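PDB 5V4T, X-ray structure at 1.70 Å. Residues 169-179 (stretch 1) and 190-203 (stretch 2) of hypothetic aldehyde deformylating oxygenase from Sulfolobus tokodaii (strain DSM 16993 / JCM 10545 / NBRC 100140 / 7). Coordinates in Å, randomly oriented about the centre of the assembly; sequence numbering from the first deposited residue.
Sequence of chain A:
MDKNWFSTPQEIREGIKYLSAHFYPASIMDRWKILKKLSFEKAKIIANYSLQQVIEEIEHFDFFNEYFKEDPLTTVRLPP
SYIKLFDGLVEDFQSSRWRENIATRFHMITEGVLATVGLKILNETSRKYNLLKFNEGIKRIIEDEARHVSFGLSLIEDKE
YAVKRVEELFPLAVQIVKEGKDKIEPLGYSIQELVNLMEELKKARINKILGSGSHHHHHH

Stretch 1, residues 169-179: LFPLAVQIVKE
Stretch 2 190-203: SIQELVNLMEELKK

Two helices pack nearly antiparallel, their N-to-C directions 158° apart and their axes 10.1 Å apart at closest approach; CA atoms pair Lys178 with Ile191, Val174 with Val195 (6.5 Å between the two CA atoms) and Phe170 with Lys202. No hydrogen bond crosses; the contact is made by side-chain packing, much of it apolar. The helix of stretch 1 begins earlier in the chain and is kinked where Pro171 N, with no hydrogen to give, and Leu172 N lack bonds to the turn before; Leu172 N makes only a weak bond to Leu169 O, 3.1 Å.

Stretch 2 opens with Ser190 (phi/psi -90/124, chi1 t), whose OG caps the helix by accepting from Glu193 N at 3.1 Å. Helical values near -60/-42 follow. Ile191 (m, m) points toward the partner, its CG2 4.0 Å from Lys178 CG. Gln192 NE2 instead donates a hydrogen bond to Asn196 OD1 along its own helix, 2.9 Å. Leu194 (m, t) offers CB to Val177 CG1 at 4.3 Å, and Val195 (t) sets CG2 4.1 Å from Val174 CG1.

Met198 (m, t, p) is the knob, seated among Phe170, Ala173, Val174 and Val177: its SD lies 3.6 Å from Val177 CG2, its CE 3.8 Å from Ala173 CB. Glu199 (m, m) bends its CD to 3.5 Å from Phe170 CE2. Finally, extended Lys202 (all t) lays CD over one face of the Phe170 ring (chi1 t, chi2 77°), 3.6 Å from Phe170 CG, a CH-pi contact.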

# COMPACT_ATOMS: atom_id res chain seq x y z
N LEU A 169 -10.96 6.68 -8.46
CA LEU A 169 -9.66 6.07 -8.41
C LEU A 169 -9.72 4.57 -8.13
O LEU A 169 -8.78 3.85 -8.45
CB LEU A 169 -8.84 6.72 -7.31
CG LEU A 169 -8.42 8.17 -7.58
CD1 LEU A 169 -8.05 8.82 -6.27
CD2 LEU A 169 -7.25 8.13 -8.52
N PHE A 170 -10.85 4.11 -7.68
CA PHE A 170 -10.97 2.69 -7.39
C PHE A 170 -10.66 1.79 -8.62
O PHE A 170 -10.02 0.77 -8.46
CB PHE A 170 -12.36 2.41 -6.83
CG PHE A 170 -12.58 0.97 -6.46
CD1 PHE A 170 -12.05 0.46 -5.29
CD2 PHE A 170 -13.36 0.14 -7.25
CE1 PHE A 170 -12.20 -0.88 -4.96
CE2 PHE A 170 -13.55 -1.18 -6.88
CZ PHE A 170 -12.94 -1.68 -5.76
N PRO A 171 -11.09 2.14 -9.82
CA PRO A 171 -10.82 1.21 -10.93
C PRO A 171 -9.34 1.02 -11.18
O PRO A 171 -8.94 -0.06 -11.56
CB PRO A 171 -11.48 1.91 -12.15
CG PRO A 171 -12.58 2.71 -11.54
CD PRO A 171 -12.07 3.17 -10.20
N LEU A 172 -8.52 2.04 -10.92
CA LEU A 172 -7.08 1.90 -11.07
C LEU A 172 -6.55 0.90 -10.06
O LEU A 172 -5.71 0.04 -10.37
CB LEU A 172 -6.42 3.29 -10.93
CG LEU A 172 -4.94 3.35 -11.19
CD1 LEU A 172 -4.65 2.99 -12.64
CD2 LEU A 172 -4.40 4.71 -10.88
N ALA A 173 -7.05 0.97 -8.83
CA ALA A 173 -6.71 -0.00 -7.82
C ALA A 173 -7.03 -1.42 -8.25
O ALA A 173 -6.20 -2.33 -8.08
CB ALA A 173 -7.40 0.31 -6.49
N VAL A 174 -8.22 -1.62 -8.81
CA VAL A 174 -8.61 -2.93 -9.25
C VAL A 174 -7.62 -3.43 -10.33
O VAL A 174 -7.26 -4.58 -10.32
CB VAL A 174 -10.08 -2.97 -9.72
CG1 VAL A 174 -10.36 -4.25 -10.49
CG2 VAL A 174 -11.01 -2.82 -8.54
N GLN A 175 -7.25 -2.57 -11.25
CA GLN A 175 -6.32 -2.96 -12.35
C GLN A 175 -4.99 -3.37 -11.81
O GLN A 175 -4.38 -4.31 -12.32
CB GLN A 175 -6.19 -1.87 -13.41
CG GLN A 175 -7.44 -1.79 -14.30
CD GLN A 175 -7.96 -3.18 -14.81
OE1 GLN A 175 -7.24 -3.99 -15.43
NE2 GLN A 175 -9.24 -3.47 -14.51
N ILE A 176 -4.51 -2.71 -10.75
CA ILE A 176 -3.25 -3.15 -10.14
C ILE A 176 -3.29 -4.60 -9.67
O ILE A 176 -2.34 -5.33 -9.89
CB ILE A 176 -2.86 -2.21 -8.98
CG1 ILE A 176 -2.48 -0.85 -9.49
CG2 ILE A 176 -1.71 -2.77 -8.17
CD1 ILE A 176 -2.40 0.25 -8.45
N VAL A 177 -4.36 -5.00 -9.00
CA VAL A 177 -4.48 -6.37 -8.49
C VAL A 177 -4.64 -7.33 -9.68
O VAL A 177 -3.98 -8.36 -9.72
CB VAL A 177 -5.61 -6.50 -7.51
CG1 VAL A 177 -5.87 -7.95 -7.13
CG2 VAL A 177 -5.28 -5.63 -6.28
N LYS A 178 -5.46 -6.96 -10.67
CA LYS A 178 -5.63 -7.88 -11.83
C LYS A 178 -4.36 -8.08 -12.63
O LYS A 178 -4.11 -9.20 -13.12
CB LYS A 178 -6.77 -7.36 -12.73
CG LYS A 178 -8.12 -7.50 -12.10
CD LYS A 178 -9.26 -7.09 -13.03
CE LYS A 178 -10.46 -7.95 -12.69
NZ LYS A 178 -11.73 -7.44 -13.32
N GLU A 179 -3.54 -7.03 -12.72
CA GLU A 179 -2.24 -7.09 -13.36
C GLU A 179 -1.26 -8.02 -12.66
O GLU A 179 -0.27 -8.48 -13.29
CB GLU A 179 -1.68 -5.65 -13.58
CG GLU A 179 -2.47 -4.86 -14.65
CD GLU A 179 -2.17 -3.36 -14.64
OE1 GLU A 179 -1.24 -2.93 -13.93
OE2 GLU A 179 -2.91 -2.58 -15.34
N SER A 190 -7.81 -16.34 -5.28
CA SER A 190 -8.66 -16.04 -6.42
C SER A 190 -8.66 -14.54 -6.67
O SER A 190 -9.01 -13.80 -5.76
CB SER A 190 -10.06 -16.43 -6.10
OG SER A 190 -10.98 -15.79 -6.95
N ILE A 191 -8.31 -14.11 -7.88
CA ILE A 191 -8.34 -12.68 -8.22
C ILE A 191 -9.76 -12.14 -8.06
O ILE A 191 -9.95 -11.05 -7.49
CB ILE A 191 -7.81 -12.37 -9.61
CG1 ILE A 191 -6.34 -12.79 -9.74
CG2 ILE A 191 -7.92 -10.90 -9.98
CD1 ILE A 191 -5.41 -11.80 -9.02
N GLN A 192 -10.78 -12.88 -8.56
CA GLN A 192 -12.14 -12.44 -8.30
C GLN A 192 -12.49 -12.22 -6.82
O GLN A 192 -13.17 -11.20 -6.47
CB GLN A 192 -13.20 -13.40 -8.90
CG GLN A 192 -14.64 -12.82 -8.83
CD GLN A 192 -14.78 -11.54 -9.65
OE1 GLN A 192 -14.69 -11.58 -10.90
NE2 GLN A 192 -15.01 -10.37 -9.00
N GLU A 193 -12.08 -13.10 -5.94
CA GLU A 193 -12.39 -12.98 -4.50
C GLU A 193 -11.65 -11.74 -3.96
O GLU A 193 -12.19 -11.05 -3.16
CB GLU A 193 -12.08 -14.21 -3.63
CG GLU A 193 -13.01 -15.37 -3.91
CD GLU A 193 -12.75 -16.60 -3.02
OE1 GLU A 193 -11.92 -16.53 -2.09
OE2 GLU A 193 -13.39 -17.65 -3.29
N LEU A 194 -10.45 -11.51 -4.43
CA LEU A 194 -9.71 -10.30 -4.00
C LEU A 194 -10.37 -9.02 -4.45
O LEU A 194 -10.48 -8.09 -3.67
CB LEU A 194 -8.27 -10.36 -4.54
CG LEU A 194 -7.42 -11.39 -3.90
CD1 LEU A 194 -6.08 -11.39 -4.59
CD2 LEU A 194 -7.25 -11.30 -2.39
N VAL A 195 -10.83 -8.96 -5.70
CA VAL A 195 -11.59 -7.82 -6.17
C VAL A 195 -12.91 -7.67 -5.43
O VAL A 195 -13.29 -6.56 -5.08
CB VAL A 195 -11.82 -7.90 -7.72
CG1 VAL A 195 -12.76 -6.81 -8.21
CG2 VAL A 195 -10.46 -7.82 -8.44
N ASN A 196 -13.59 -8.79 -5.10
CA ASN A 196 -14.78 -8.68 -4.24
C ASN A 196 -14.47 -8.05 -2.90
O ASN A 196 -15.26 -7.25 -2.42
CB ASN A 196 -15.52 -10.02 -4.04
CG ASN A 196 -15.99 -10.64 -5.34
OD1 ASN A 196 -16.13 -9.98 -6.37
ND2 ASN A 196 -16.19 -11.93 -5.30
N LEU A 197 -13.37 -8.45 -2.28
CA LEU A 197 -12.94 -7.82 -1.05
C LEU A 197 -12.66 -6.34 -1.24
O LEU A 197 -13.09 -5.53 -0.42
CB LEU A 197 -11.71 -8.55 -0.51
CG LEU A 197 -11.02 -7.79 0.61
CD1 LEU A 197 -11.87 -7.64 1.86
CD2 LEU A 197 -9.81 -8.60 0.92
N MET A 198 -11.99 -5.98 -2.34
CA MET A 198 -11.74 -4.57 -2.61
C MET A 198 -13.02 -3.79 -2.67
O MET A 198 -13.06 -2.65 -2.19
CB MET A 198 -10.88 -4.37 -3.85
CG MET A 198 -9.48 -4.91 -3.69
SD MET A 198 -8.65 -4.96 -5.29
CE MET A 198 -8.12 -3.28 -5.34
N GLU A 199 -14.08 -4.35 -3.29
CA GLU A 199 -15.34 -3.64 -3.36
C GLU A 199 -15.93 -3.40 -2.02
O GLU A 199 -16.50 -2.37 -1.77
CB GLU A 199 -16.29 -4.46 -4.24
CG GLU A 199 -15.84 -4.53 -5.67
CD GLU A 199 -16.35 -3.33 -6.51
OE1 GLU A 199 -16.95 -2.34 -5.99
OE2 GLU A 199 -16.21 -3.45 -7.73
N GLU A 200 -15.82 -4.37 -1.10
CA GLU A 200 -16.33 -4.21 0.23
C GLU A 200 -15.53 -3.15 1.01
O GLU A 200 -16.05 -2.37 1.76
CB GLU A 200 -16.36 -5.52 0.95
CG GLU A 200 -17.26 -6.51 0.22
CD GLU A 200 -18.81 -6.51 0.39
OE1 GLU A 200 -19.53 -5.47 0.78
OE2 GLU A 200 -19.28 -7.69 0.08
N LEU A 201 -14.22 -3.16 0.84
CA LEU A 201 -13.37 -2.11 1.44
C LEU A 201 -13.69 -0.70 0.95
O LEU A 201 -13.72 0.23 1.72
CB LEU A 201 -11.92 -2.45 1.21
CG LEU A 201 -11.39 -3.71 1.90
CD1 LEU A 201 -10.00 -4.12 1.40
CD2 LEU A 201 -11.34 -3.51 3.40
N LYS A 202 -13.90 -0.56 -0.32
CA LYS A 202 -14.32 0.72 -0.90
C LYS A 202 -15.59 1.20 -0.23
O LYS A 202 -15.69 2.33 0.18
CB LYS A 202 -14.54 0.57 -2.39
CG LYS A 202 -14.93 1.86 -3.14
CD LYS A 202 -15.58 1.51 -4.46
CE LYS A 202 -16.49 2.60 -4.92
NZ LYS A 202 -17.21 2.15 -6.14
N LYS A 203 -16.61 0.33 -0.14
CA LYS A 203 -17.85 0.67 0.51
C LYS A 203 -17.66 1.07 1.96
O LYS A 203 -18.19 2.08 2.44
CB LYS A 203 -18.83 -0.51 0.41
CG LYS A 203 -19.33 -0.63 -1.01
CD LYS A 203 -20.43 -1.66 -1.13
CE LYS A 203 -21.16 -1.50 -2.45
NZ LYS A 203 -22.31 -2.45 -2.55